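Local coordinates for S-adenosylmethionine decarboxylase proenzyme (Aquifex aeolicus, PDB 2III), which probably catalyses the pyruvoyl-dependent decarboxylation of S-adenosylmethionine, giving the propylamine donor for spermidine and spermine synthesis, at residues 21-24 with 25-28. Residues are numbered along the deposited sequence; the frame is centred on the assembly and turned at random.
Sequences IDRV and EDIR. With MG (magnesium ion), chain B.
A magnesium site and the N-terminal cap of helix 24-37 share one carboxylate, that of Asp26, which reaches back to Asp22 and Arg23. Arg23 holds the N-cap position, and its backbone N donates to Asp26 OD2 at 2.8 Å (N-H...O 148°), meeting that oxygen nearly in line with its C-O bond. This is one half of a capping box, in which the third helical residue accepts; the reciprocal side-chain half is not formed, and Asp26 N instead makes a weak backbone bond to Arg23 O at 3.2 Å. From the next residue, Val24 O accepts from Arg28 N at 2.8 Å, almost straight, an i to i+4 bond of regular helix. An alanine in place of Asp26 would probably leave the Arg23 N-H without its side-chain acceptor and weaken the metal site. Asp22 binds the metal through OD2 at 2.3 Å, a place it reaches because chi1 of 61° sets CG between the backbone N and carbonyl carbon. The backbone O of Asp19 also binds the ion. Asp26 belongs to the site too, but its OD1 and OD2 each lie 2.8 Å from the magnesium, long for a direct bond. Asp22 OD2 and Asp26 OD2, both acceptors, stand 2.8 Å apart. Such proximity of two carboxylates is consistent with the magnesium offsetting their repulsion, which would link the cation to the first turn of the helix.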
ATOM      1  N   ILE A  21      16.470  -9.809   3.089  1.00 26.65           N
ATOM      2  CA  ILE A  21      15.440  -8.915   3.611  1.00 23.93           C
ATOM      3  C   ILE A  21      15.580  -8.506   5.074  1.00 25.96           C
ATOM      4  O   ILE A  21      14.587  -8.129   5.700  1.00 23.63           O
ATOM      5  CB  ILE A  21      14.050  -9.583   3.457  1.00 18.83           C
ATOM      6  CG1 ILE A  21      14.067 -10.947   4.155  1.00  8.07           C
ATOM      7  CG2 ILE A  21      13.700  -9.755   1.974  1.00 14.29           C
ATOM      8  CD1 ILE A  21      12.750 -11.732   4.095  1.00 14.15           C
ATOM      9  N   ASP A  22      16.787  -8.554   5.627  1.00 27.62           N
ATOM     10  CA  ASP A  22      16.946  -8.203   7.034  1.00 25.91           C
ATOM     11  C   ASP A  22      17.294  -6.745   7.351  1.00 25.74           C
ATOM     12  O   ASP A  22      16.906  -6.235   8.403  1.00 26.60           O
ATOM     13  CB  ASP A  22      17.958  -9.153   7.704  1.00 22.71           C
ATOM     14  CG  ASP A  22      19.347  -9.091   7.074  1.00 29.28           C
ATOM     15  OD1 ASP A  22      20.276  -9.700   7.643  1.00 37.89           O
ATOM     16  OD2 ASP A  22      19.515  -8.446   6.019  1.00 32.64           O
ATOM     17  N   ARG A  23      18.003  -6.066   6.456  1.00 26.52           N
ATOM     18  CA  ARG A  23      18.375  -4.677   6.718  1.00 29.02           C
ATOM     19  C   ARG A  23      17.747  -3.706   5.708  1.00 28.88           C
ATOM     20  O   ARG A  23      17.277  -4.120   4.651  1.00 26.65           O
ATOM     21  CB  ARG A  23      19.906  -4.523   6.689  1.00 30.93           C
ATOM     22  CG  ARG A  23      20.701  -5.524   7.549  1.00 31.13           C
ATOM     23  CD  ARG A  23      20.352  -5.454   9.033  1.00 34.07           C
ATOM     24  NE  ARG A  23      20.731  -4.186   9.651  1.00 46.96           N
ATOM     25  CZ  ARG A  23      20.369  -3.814  10.878  1.00 52.45           C
ATOM     26  NH1 ARG A  23      19.618  -4.612  11.630  1.00 50.70           N
ATOM     27  NH2 ARG A  23      20.751  -2.636  11.353  1.00 52.69           N
ATOM     28  N   VAL A  24      17.731  -2.415   6.040  1.00 19.93           N
ATOM     29  CA  VAL A  24      17.193  -1.407   5.135  1.00 22.36           C
ATOM     30  C   VAL A  24      17.976  -1.373   3.820  1.00 29.31           C
ATOM     31  O   VAL A  24      17.394  -1.245   2.743  1.00 26.07           O
ATOM     32  CB  VAL A  24      17.242   0.003   5.759  1.00 30.61           C
ATOM     33  CG1 VAL A  24      17.036   1.064   4.671  1.00 22.83           C
ATOM     34  CG2 VAL A  24      16.158   0.138   6.828  1.00 29.62           C
ATOM     35  N   GLU A  25      19.298  -1.486   3.913  1.00 30.05           N
ATOM     36  CA  GLU A  25      20.159  -1.473   2.733  1.00 36.56           C
ATOM     37  C   GLU A  25      19.608  -2.404   1.662  1.00 32.90           C
ATOM     38  O   GLU A  25      19.568  -2.048   0.484  1.00 31.28           O
ATOM     39  CB  GLU A  25      21.579  -1.927   3.094  1.00 42.25           C
ATOM     40  CG  GLU A  25      22.287  -1.043   4.100  1.00 58.02           C
ATOM     41  CD  GLU A  25      21.481  -0.856   5.373  1.00 69.58           C
ATOM     42  OE1 GLU A  25      21.055  -1.872   5.966  1.00 50.89           O
ATOM     43  OE2 GLU A  25      21.275   0.308   5.779  1.00 75.84           O
ATOM     44  N   ASP A  26      19.195  -3.601   2.081  1.00 20.22           N
ATOM     45  CA  ASP A  26      18.656  -4.598   1.159  1.00 26.05           C
ATOM     46  C   ASP A  26      17.366  -4.100   0.476  1.00 24.75           C
ATOM     47  O   ASP A  26      17.241  -4.149  -0.747  1.00 23.23           O
ATOM     48  CB  ASP A  26      18.348  -5.909   1.902  1.00 26.95           C
ATOM     49  CG  ASP A  26      19.498  -6.389   2.779  1.00 37.75           C
ATOM     50  OD1 ASP A  26      20.571  -6.731   2.238  1.00 35.78           O
ATOM     51  OD2 ASP A  26      19.316  -6.432   4.017  1.00 32.33           O
ATOM     52  N   ILE A  27      16.411  -3.630   1.275  1.00 16.84           N
ATOM     53  CA  ILE A  27      15.132  -3.152   0.749  1.00 29.58           C
ATOM     54  C   ILE A  27      15.328  -1.975  -0.197  1.00 34.93           C
ATOM     55  O   ILE A  27      14.715  -1.921  -1.270  1.00 23.12           O
ATOM     56  CB  ILE A  27      14.172  -2.739   1.898  1.00 27.06           C
ATOM     57  CG1 ILE A  27      13.858  -3.957   2.762  1.00 28.55           C
ATOM     58  CG2 ILE A  27      12.892  -2.150   1.342  1.00 43.43           C
ATOM     59  CD1 ILE A  27      13.371  -5.140   1.977  1.00 25.35           C
ATOM     60  N   ARG A  28      16.193  -1.046   0.206  1.00 30.98           N
ATOM     61  CA  ARG A  28      16.499   0.135  -0.585  1.00 26.96           C
ATOM     62  C   ARG A  28      17.059  -0.257  -1.936  1.00 26.61           C
ATOM     63  O   ARG A  28      16.582   0.214  -2.965  1.00 29.40           O
ATOM     64  CB  ARG A  28      17.494   1.024   0.165  1.00 43.37           C
ATOM     65  CG  ARG A  28      18.128   2.142  -0.656  1.00 41.51           C
ATOM     66  CD  ARG A  28      18.652   3.236   0.272  1.00 42.58           C
ATOM     67  NE  ARG A  28      17.640   4.271   0.480  1.00 61.53           N
ATOM     68  CZ  ARG A  28      17.538   5.021   1.571  1.00 57.98           C
ATOM     69  NH1 ARG A  28      18.385   4.852   2.579  1.00 59.93           N
ATOM     70  NH2 ARG A  28      16.595   5.951   1.647  1.00 52.44           N
TER
HETATM   71 MG    MG B 136      21.104  -8.567   4.348  1.00 13.86          MG
HETATM   72  O   HOH W   1      21.909  -7.139   4.471  1.00 28.07           O